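Local coordinates for protein UDP-glucose 6-dehydrogenase (Pyrobaculum islandicum, PDB 3VTF) that probably catalyses the NAD-dependent oxidation of UDP-glucose to UDP-glucuronate, the single step that makes this nucleotide sugar, at residues A115-V120 with T145-T150; A122-V127 with G153-A158. All coordinates share one frame; numbering follows the deposited sequence.

Contact 1 of 2, residues A115-V120 with T145-T150; sequences ADLRYV and TVPPGT
In the NAD-binding domain, the start of helix 118-134 meets the loop between strand 139-142 and helix 151-160 through L117, which sits at the N-cap position and sets its forked end against V146, P147 and T150. The two methyls divide the work. CD2 of L117 lies 3.8 Å from CG1 of V146, the two side chains crossing at about a right angle, and abuts CD of the P147 ring at the same distance. CD1 of L117 approaches OG1 of T150 at 3.8 Å, a van der Waals contact of a methyl with the hydroxyl oxygen. On one side A115 lays its CB against CG and CD of the P147 ring; on the other, V120 brings CG2 to 3.9 Å from CG1 of V146. That methyl of V146 stands anti to its carbonyl carbon (chi1 -70°), a rotation that lets it serve L117 and V120 together.

Each segment is stiffened from within. D116 OD1 takes the backbone N-H of R118 at 3.0 Å, an Asx turn, while R118 grips the carboxylate side-on, its NH2 lying 2.6 Å from OD2 on the syn side. Across the contact, residues P147 to T150 form a type II turn whose carbonyl, P147 O, accepts from both the backbone N and the hydroxyl of T150; OG1 is 2.7 Å away, tilted 22° from the carbonyl plane. With a valine at T150 the hydroxyl's bond to P147 O would be lost, and the turn that presents the proline to L117 would probably be held less firmly. T145, a predicted NAD(+) site, accepts from T107 through its carbonyl, consistent with loops at the C-terminal edge of a Rossmann-type sheet, where the dinucleotide binds.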
# COMPACT_ATOMS: atom_id res chain seq x y z
N ALA A 115 9.48 -21.79 1.37
CA ALA A 115 10.86 -21.47 1.71
C ALA A 115 11.68 -22.79 1.89
O ALA A 115 11.29 -23.66 2.66
CB ALA A 115 10.94 -20.67 3.04
N ASP A 116 12.85 -22.84 1.28
CA ASP A 116 13.82 -23.95 1.46
C ASP A 116 14.58 -23.55 2.73
O ASP A 116 15.44 -22.68 2.69
CB ASP A 116 14.84 -23.94 0.30
CG ASP A 116 15.91 -25.08 0.43
OD1 ASP A 116 16.07 -25.67 1.49
OD2 ASP A 116 16.56 -25.37 -0.54
N LEU A 117 14.41 -24.31 3.79
CA LEU A 117 15.09 -24.03 5.08
C LEU A 117 16.33 -24.91 5.40
O LEU A 117 16.91 -24.88 6.54
CB LEU A 117 14.08 -24.10 6.26
CG LEU A 117 12.98 -23.00 6.12
CD1 LEU A 117 11.95 -23.25 7.23
CD2 LEU A 117 13.57 -21.57 6.18
N ARG A 118 16.79 -25.64 4.41
CA ARG A 118 17.99 -26.50 4.64
C ARG A 118 19.25 -25.74 4.96
O ARG A 118 20.03 -26.19 5.78
CB ARG A 118 18.26 -27.38 3.40
CG ARG A 118 17.22 -28.50 3.14
CD ARG A 118 17.62 -29.19 1.81
NE ARG A 118 17.60 -28.18 0.71
CZ ARG A 118 18.48 -28.13 -0.26
NH1 ARG A 118 19.46 -29.06 -0.32
NH2 ARG A 118 18.42 -27.13 -1.13
N TYR A 119 19.48 -24.57 4.32
CA TYR A 119 20.69 -23.78 4.63
C TYR A 119 20.67 -23.25 6.06
O TYR A 119 21.71 -23.26 6.77
CB TYR A 119 20.83 -22.56 3.63
CG TYR A 119 20.81 -23.00 2.15
CD1 TYR A 119 22.01 -23.23 1.49
CD2 TYR A 119 19.62 -23.25 1.47
CE1 TYR A 119 22.05 -23.67 0.17
CE2 TYR A 119 19.66 -23.70 0.16
CZ TYR A 119 20.87 -23.93 -0.48
OH TYR A 119 20.90 -24.35 -1.82
N VAL A 120 19.49 -22.72 6.47
CA VAL A 120 19.32 -22.25 7.86
C VAL A 120 19.48 -23.45 8.87
O VAL A 120 20.13 -23.29 9.91
CB VAL A 120 17.89 -21.64 8.01
CG1 VAL A 120 17.49 -21.37 9.50
CG2 VAL A 120 17.80 -20.31 7.16
N THR A 145 15.51 -14.57 6.03
CA THR A 145 14.10 -14.50 5.89
C THR A 145 13.49 -15.88 6.00
O THR A 145 13.73 -16.72 5.12
CB THR A 145 13.73 -13.83 4.51
OG1 THR A 145 14.31 -12.49 4.56
CG2 THR A 145 12.17 -13.70 4.42
N VAL A 146 12.78 -16.12 7.10
CA VAL A 146 12.30 -17.44 7.40
C VAL A 146 10.83 -17.31 7.79
O VAL A 146 10.38 -16.31 8.40
CB VAL A 146 13.05 -18.10 8.58
CG1 VAL A 146 14.48 -18.47 8.25
CG2 VAL A 146 13.03 -17.15 9.86
N PRO A 147 10.04 -18.33 7.48
CA PRO A 147 8.63 -18.26 7.86
C PRO A 147 8.46 -18.17 9.39
O PRO A 147 9.29 -18.66 10.14
CB PRO A 147 8.05 -19.58 7.34
CG PRO A 147 9.03 -20.09 6.25
CD PRO A 147 10.40 -19.50 6.66
N PRO A 148 7.37 -17.55 9.85
CA PRO A 148 7.15 -17.38 11.28
C PRO A 148 7.10 -18.70 11.97
O PRO A 148 6.41 -19.60 11.48
CB PRO A 148 5.76 -16.70 11.34
CG PRO A 148 5.73 -15.84 10.01
CD PRO A 148 6.43 -16.75 9.01
N GLY A 149 7.78 -18.83 13.11
CA GLY A 149 7.82 -20.11 13.81
C GLY A 149 9.16 -20.74 13.61
O GLY A 149 9.52 -21.62 14.41
N THR A 150 9.95 -20.31 12.61
CA THR A 150 11.22 -21.03 12.33
C THR A 150 12.26 -20.84 13.45
O THR A 150 13.04 -21.77 13.77
CB THR A 150 11.86 -20.50 11.00
OG1 THR A 150 10.94 -20.78 9.95
CG2 THR A 150 13.19 -21.15 10.64

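Contact 2 of 2, residues A122-V127 with G153-A158; sequences AAARAV and GLVARA
R125 and A158 meet with the guanidinium lying over a methyl: CB of A158 stands 4.1 Å from the guanidinium plane, over its centre, while CG of the same arginine touches that methyl at 3.9 Å. The run from CG to NE is extended, and the turn at its end (chi4 -79°) brings a guanidinium face over the methyl; the arginine touches A158 both near its root, by CG, and by its guanidinium. R157 points the same way alongside it, with its guanidinium plane turned 47° from that of R125. Its NH1 comes to 4.0 Å from NH2 of R125, near the plane of the R125 group. These like charges are probably offset by shared acid: E161 forms salt bridges with both arginines, and R125 is paired with E121 and E162 as well.

Nearer the sheet, below the arginines, the helices meet through small side chains. A124 points its CB at the other helix, where it lies 3.9 Å from CB of A158 and also meets the carbonyl O of V155; CG1 of V155 is a little farther from that methyl, at 4.2 Å. With alanine facing alanine, the segment axes approach to 8.4 Å, and they run broadly the same way at a crossing angle of -34°. V155 continues inward to V140 and V142 of strand 139-142, while V127 also packs on V140. Two such helices joined to one intervening parallel strand, with A124 against A158 between them and their valines turned to the sheet, form part of one helical layer of a Rossmann-type alpha/beta domain.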
# COMPACT_ATOMS: atom_id res chain seq x y z
N ALA A 122 21.25 -26.23 8.59
CA ALA A 122 22.69 -26.60 8.69
C ALA A 122 23.45 -25.57 9.43
O ALA A 122 24.36 -25.89 10.23
CB ALA A 122 23.34 -26.85 7.29
N ALA A 123 23.09 -24.27 9.26
CA ALA A 123 23.85 -23.26 9.97
C ALA A 123 23.49 -23.38 11.47
O ALA A 123 24.35 -23.20 12.31
CB ALA A 123 23.41 -21.85 9.48
N ALA A 124 22.21 -23.68 11.79
CA ALA A 124 21.79 -23.73 13.21
C ALA A 124 22.56 -24.95 13.87
O ALA A 124 22.95 -24.90 15.03
CB ALA A 124 20.29 -24.00 13.34
N ARG A 125 22.72 -26.03 13.12
CA ARG A 125 23.42 -27.23 13.71
C ARG A 125 24.86 -26.85 13.95
O ARG A 125 25.48 -27.25 14.97
CB ARG A 125 23.32 -28.43 12.75
CG ARG A 125 21.90 -29.00 12.75
CD ARG A 125 21.75 -30.43 12.15
NE ARG A 125 20.31 -30.79 12.12
CZ ARG A 125 19.64 -31.20 13.20
NH1 ARG A 125 20.28 -31.38 14.34
NH2 ARG A 125 18.33 -31.44 13.19
N ALA A 126 25.45 -26.07 13.02
CA ALA A 126 26.82 -25.61 13.27
C ALA A 126 26.94 -24.74 14.49
O ALA A 126 27.93 -24.83 15.24
CB ALA A 126 27.44 -24.91 12.04
N VAL A 127 25.95 -23.88 14.68
CA VAL A 127 25.89 -23.06 15.83
C VAL A 127 25.82 -23.95 17.07
O VAL A 127 26.58 -23.69 18.03
CB VAL A 127 24.71 -22.06 15.78
CG1 VAL A 127 24.60 -21.37 17.12
CG2 VAL A 127 24.99 -20.95 14.67
N GLY A 153 11.21 -22.71 16.54
CA GLY A 153 10.97 -24.13 16.16
C GLY A 153 12.20 -24.80 15.61
O GLY A 153 13.10 -25.14 16.37
N LEU A 154 12.29 -24.87 14.28
CA LEU A 154 13.40 -25.52 13.64
C LEU A 154 14.80 -25.10 14.19
O LEU A 154 15.63 -25.95 14.49
CB LEU A 154 13.35 -25.23 12.12
CG LEU A 154 14.65 -25.52 11.34
CD1 LEU A 154 14.94 -27.01 11.42
CD2 LEU A 154 14.57 -25.14 9.88
N VAL A 155 15.08 -23.78 14.26
CA VAL A 155 16.44 -23.31 14.62
C VAL A 155 16.74 -23.65 16.10
O VAL A 155 17.79 -24.27 16.35
CB VAL A 155 16.58 -21.76 14.39
CG1 VAL A 155 17.80 -21.16 15.11
CG2 VAL A 155 16.59 -21.43 12.87
N ALA A 156 15.82 -23.37 17.03
CA ALA A 156 16.07 -23.71 18.45
C ALA A 156 16.25 -25.20 18.60
O ALA A 156 17.07 -25.64 19.40
CB ALA A 156 14.95 -23.21 19.35
N ARG A 157 15.51 -25.96 17.81
CA ARG A 157 15.62 -27.45 17.93
C ARG A 157 16.92 -27.96 17.36
O ARG A 157 17.57 -28.78 17.98
CB ARG A 157 14.43 -28.14 17.24
CG ARG A 157 14.50 -29.65 17.36
CD ARG A 157 13.20 -30.31 16.85
NE ARG A 157 12.83 -29.85 15.50
CZ ARG A 157 13.49 -30.22 14.39
NH1 ARG A 157 14.57 -31.01 14.46
NH2 ARG A 157 13.11 -29.77 13.19
N ALA A 158 17.32 -27.49 16.15
CA ALA A 158 18.52 -27.92 15.58
C ALA A 158 19.77 -27.52 16.42
O ALA A 158 20.75 -28.33 16.53
CB ALA A 158 18.61 -27.38 14.13

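From the N terminus, the chain enters helix 118-134 through 115-120, runs on through 122-127, passes strand 139-142, and returns through the loop 145-150 into 153-158 of helix 151-160. Contact 1 closes a loop with 24 residues between its segments, contact 2 one with 25; because the segments alternate, the two closures cross instead of nesting. Their centres lie 11 Å apart, and they join directly: CG1 of V120 packs 3.5 Å from CG2 of V155, and L117 rests on L154. Contact 1 ties the helix start to the loop that holds T145, probably part of the NAD(+) site; contact 2 fastens the two successive helices over the strand between them.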